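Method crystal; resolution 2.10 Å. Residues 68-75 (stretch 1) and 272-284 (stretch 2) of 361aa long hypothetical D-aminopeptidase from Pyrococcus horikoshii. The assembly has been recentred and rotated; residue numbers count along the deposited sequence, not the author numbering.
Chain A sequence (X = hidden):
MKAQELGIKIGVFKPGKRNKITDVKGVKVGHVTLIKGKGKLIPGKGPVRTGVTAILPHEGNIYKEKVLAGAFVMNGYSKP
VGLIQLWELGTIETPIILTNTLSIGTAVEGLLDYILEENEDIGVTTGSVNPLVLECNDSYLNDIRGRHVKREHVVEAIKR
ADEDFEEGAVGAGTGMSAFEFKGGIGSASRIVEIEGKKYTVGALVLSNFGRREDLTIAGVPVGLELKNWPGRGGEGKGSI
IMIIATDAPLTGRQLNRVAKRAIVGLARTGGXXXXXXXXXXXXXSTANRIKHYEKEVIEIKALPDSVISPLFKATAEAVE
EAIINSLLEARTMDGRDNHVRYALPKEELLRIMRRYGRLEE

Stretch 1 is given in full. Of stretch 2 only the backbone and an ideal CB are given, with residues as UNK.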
# COMPACT_ATOMS: atom_id res chain seq x y z
N LEU A 68 -15.47 -5.68 -11.91
CA LEU A 68 -14.30 -5.80 -11.04
C LEU A 68 -13.25 -4.85 -11.59
O LEU A 68 -13.12 -4.69 -12.80
CB LEU A 68 -13.80 -7.25 -11.04
CG LEU A 68 -14.78 -8.26 -10.44
CD1 LEU A 68 -14.19 -9.66 -10.47
CD2 LEU A 68 -15.11 -7.86 -9.00
N ALA A 69 -12.49 -4.21 -10.70
CA ALA A 69 -11.49 -3.25 -11.17
C ALA A 69 -10.28 -3.11 -10.27
O ALA A 69 -10.29 -3.53 -9.11
CB ALA A 69 -12.15 -1.90 -11.35
N GLY A 70 -9.23 -2.49 -10.82
CA GLY A 70 -7.99 -2.27 -10.09
C GLY A 70 -7.40 -0.93 -10.48
O GLY A 70 -7.87 -0.29 -11.43
N ALA A 71 -6.36 -0.49 -9.77
CA ALA A 71 -5.73 0.79 -10.09
C ALA A 71 -4.35 0.93 -9.46
O ALA A 71 -4.05 0.29 -8.45
CB ALA A 71 -6.62 1.92 -9.64
N PHE A 72 -3.52 1.76 -10.08
CA PHE A 72 -2.18 2.01 -9.59
C PHE A 72 -1.79 3.48 -9.71
O PHE A 72 -1.93 4.09 -10.77
CB PHE A 72 -1.16 1.18 -10.37
CG PHE A 72 0.27 1.51 -10.03
CD1 PHE A 72 0.77 1.28 -8.75
CD2 PHE A 72 1.11 2.05 -11.00
CE1 PHE A 72 2.09 1.59 -8.44
CE2 PHE A 72 2.44 2.36 -10.71
CZ PHE A 72 2.93 2.14 -9.43
N VAL A 73 -1.31 4.04 -8.61
CA VAL A 73 -0.87 5.43 -8.63
C VAL A 73 0.64 5.39 -8.80
O VAL A 73 1.34 4.95 -7.90
CB VAL A 73 -1.21 6.15 -7.32
CG1 VAL A 73 -0.73 7.61 -7.38
CG2 VAL A 73 -2.71 6.10 -7.07
N MET A 74 1.13 5.81 -9.97
CA MET A 74 2.58 5.83 -10.20
C MET A 74 3.12 7.07 -9.46
O MET A 74 4.10 6.99 -8.73
CB MET A 74 2.89 5.93 -11.69
CG MET A 74 4.38 6.14 -11.99
SD MET A 74 5.46 4.82 -11.37
CE MET A 74 6.87 5.05 -12.41
N ASN A 75 2.46 8.20 -9.65
CA ASN A 75 2.84 9.43 -8.97
C ASN A 75 1.56 10.15 -8.57
O ASN A 75 0.77 10.56 -9.43
CB ASN A 75 3.71 10.33 -9.85
CG ASN A 75 4.28 11.52 -9.08
OD1 ASN A 75 4.79 11.37 -7.97
ND2 ASN A 75 4.19 12.71 -9.67
N UNK A 272 8.66 9.92 -17.45
CA UNK A 272 9.49 9.71 -16.27
C UNK A 272 8.80 10.01 -14.94
O UNK A 272 9.41 9.89 -13.87
CB UNK A 272 10.75 10.58 -16.38
N UNK A 273 7.52 10.39 -15.00
CA UNK A 273 6.75 10.70 -13.81
C UNK A 273 7.46 11.77 -12.96
O UNK A 273 7.83 11.52 -11.81
CB UNK A 273 6.52 9.43 -12.99
N UNK A 274 7.65 12.95 -13.53
CA UNK A 274 8.29 14.03 -12.79
C UNK A 274 7.48 14.33 -11.53
O UNK A 274 6.34 13.87 -11.39
CB UNK A 274 8.43 15.28 -13.66
N UNK A 275 8.06 15.10 -10.63
CA UNK A 275 7.40 15.42 -9.38
C UNK A 275 5.94 15.86 -9.45
O UNK A 275 5.11 15.36 -8.70
CB UNK A 275 8.20 16.53 -8.69
N UNK A 276 5.65 16.82 -10.32
CA UNK A 276 4.29 17.31 -10.43
C UNK A 276 3.39 16.59 -11.43
O UNK A 276 2.31 17.09 -11.77
CB UNK A 276 4.34 18.79 -10.80
N UNK A 277 3.81 15.43 -11.91
CA UNK A 277 3.01 14.71 -12.89
C UNK A 277 2.08 13.67 -12.27
O UNK A 277 2.53 12.67 -11.71
CB UNK A 277 3.93 14.03 -13.90
N UNK A 278 0.79 13.92 -12.38
CA UNK A 278 -0.19 12.99 -11.85
C UNK A 278 -0.39 11.82 -12.79
O UNK A 278 -1.19 11.88 -13.73
CB UNK A 278 -1.52 13.70 -11.60
N UNK A 279 0.36 10.75 -12.56
CA UNK A 279 0.29 9.56 -13.38
C UNK A 279 -0.49 8.46 -12.66
O UNK A 279 -0.07 7.94 -11.62
CB UNK A 279 1.70 9.08 -13.74
N UNK A 280 -1.65 8.11 -13.22
CA UNK A 280 -2.51 7.09 -12.63
C UNK A 280 -3.16 6.20 -13.69
O UNK A 280 -3.57 6.67 -14.76
CB UNK A 280 -3.59 7.75 -11.77
N UNK A 281 -3.24 4.92 -13.37
CA UNK A 281 -3.83 3.92 -14.26
C UNK A 281 -4.99 3.22 -13.57
O UNK A 281 -4.90 2.85 -12.41
CB UNK A 281 -2.78 2.90 -14.70
N UNK A 282 -6.09 3.05 -14.30
CA UNK A 282 -7.25 2.36 -13.77
C UNK A 282 -7.63 1.23 -14.74
O UNK A 282 -7.85 1.46 -15.92
CB UNK A 282 -8.42 3.33 -13.56
N UNK A 283 -7.68 0.01 -14.22
CA UNK A 283 -8.01 -1.14 -15.05
C UNK A 283 -9.26 -1.86 -14.56
O UNK A 283 -9.49 -1.98 -13.36
CB UNK A 283 -6.83 -2.11 -15.09
N UNK A 284 -10.07 -2.32 -15.51
CA UNK A 284 -11.29 -3.04 -15.17
C UNK A 284 -11.61 -4.10 -16.21
O UNK A 284 -11.18 -4.00 -17.36
CB UNK A 284 -12.46 -2.07 -15.03

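Position 272 points its CB away from stretch 1, so the contact sets no rule; the residue is Tyr272. At 273 the phi/psi of 55/62 is left-handed, which favours Gly, Asn or Asp, yet the CB points toward stretch 1, 4.0 Å from Met74 CG. A small apolar group also suits that spot, and Ala273 takes it, its CB packing on Met74 CG at 4.1 Å.

Positions 274 to 277 form a type I turn, closed by the bond from the 277 N to the 274 O at 3.0 Å. Here stretch 1 reads backbone: Asn75 ND2 donates to the O of 275 at 3.0 Å and to the O of 277 at 2.6 Å, so the amide contacts backbone O atoms and reads no side chain directly. The CB of 274 points away and leaves the choice wide; it is Tyr274. At 275 the CB also points away, and angles of -47/-50 admit many residues; Asn275 is found. At 276 there is room for a CB, so Gly276 is not demanded by stretch 1.

The CB of 277 lies sideways, 4.4 Å from Asn75 ND2, where a small or polar side chain fits. Ser277 is found there, offering a hydroxyl within its own stretch. At 278 the CB would point away, and angles of -79/93 do not require glycine; the residue is Gly278, whose CA lies 3.6 Å from Asn75 O in a CA-H...O contact.

Position 279 sits at a beta bulge: its O accepts from both Met74 N (2.9 Å) and Asn75 N (3.2 Å), while its N gives only a weak bond to Asn75 O (3.2 Å). Its CB is 3.9 Å from Met74 CB, and apolar or polar groups could follow. Asp279, in the m rotamer, receives Ser277 OG on OD1 at 2.6 Å, a hydrogen bond within stretch 2.

From 280 the antiparallel ladder is regular and side chains alternate between faces. Position 280 shares a face with Val73, inviting a beta-branched or other aliphatic residue; Ile280 answers, CG1 lying 4.1 Å from Val73 CG1. Position 281 pairs with Phe72 through two backbone bonds; its face would accept small or apolar groups, and it is Ala281. Position 282 lies beside Ala71, whose short methyl leaves space for a branched neighbour: Val282 CG2 reaches Ala71 CB at 4.1 Å. Position 283 faces Gly70, which offers no side chain, so size is little constrained from there; Ala283 serves, its O accepting from Gly70 N (2.6 Å) and its N donating to Gly70 O (2.8 Å). At 284 the CB is 3.7 Å from Ala69 CB, and a large group would do well to lead away; Phe284, chi1 69° (p), does.

Stretch 2 (272-284) YAYNGSGDIAVAF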
# COMPACT_ATOMS: atom_id res chain seq x y z
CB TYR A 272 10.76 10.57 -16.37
CG TYR A 272 11.64 10.24 -17.56
CD1 TYR A 272 11.40 10.81 -18.81
CD2 TYR A 272 12.70 9.34 -17.44
CE1 TYR A 272 12.18 10.48 -19.91
CE2 TYR A 272 13.49 9.01 -18.54
CZ TYR A 272 13.23 9.58 -19.77
OH TYR A 272 14.00 9.24 -20.87
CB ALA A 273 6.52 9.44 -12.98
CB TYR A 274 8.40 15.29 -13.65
CG TYR A 274 9.32 15.12 -14.84
CD1 TYR A 274 10.59 14.57 -14.69
CD2 TYR A 274 8.92 15.52 -16.12
CE1 TYR A 274 11.45 14.41 -15.78
CE2 TYR A 274 9.77 15.37 -17.22
CZ TYR A 274 11.03 14.82 -17.04
OH TYR A 274 11.87 14.68 -18.12
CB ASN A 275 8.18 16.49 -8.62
CG ASN A 275 7.50 16.86 -7.33
OD1 ASN A 275 7.42 16.04 -6.40
ND2 ASN A 275 6.99 18.08 -7.25
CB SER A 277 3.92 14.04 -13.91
OG SER A 277 3.17 13.56 -15.01
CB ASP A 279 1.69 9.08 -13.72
CG ASP A 279 2.51 10.16 -14.42
OD1 ASP A 279 1.97 11.26 -14.68
OD2 ASP A 279 3.70 9.91 -14.70
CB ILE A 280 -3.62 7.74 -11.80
CG1 ILE A 280 -3.00 8.52 -10.63
CG2 ILE A 280 -4.60 6.68 -11.31
CD1 ILE A 280 -4.01 9.29 -9.84
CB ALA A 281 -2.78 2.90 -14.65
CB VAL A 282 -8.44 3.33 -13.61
CG1 VAL A 282 -9.68 2.56 -13.20
CG2 VAL A 282 -8.12 4.39 -12.55
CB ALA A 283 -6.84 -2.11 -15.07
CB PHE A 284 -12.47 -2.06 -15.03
CG PHE A 284 -12.91 -1.42 -16.33
CD1 PHE A 284 -13.77 -2.09 -17.21
CD2 PHE A 284 -12.48 -0.14 -16.67
CE1 PHE A 284 -14.21 -1.48 -18.39
CE2 PHE A 284 -12.91 0.47 -17.85
CZ PHE A 284 -13.78 -0.20 -18.71
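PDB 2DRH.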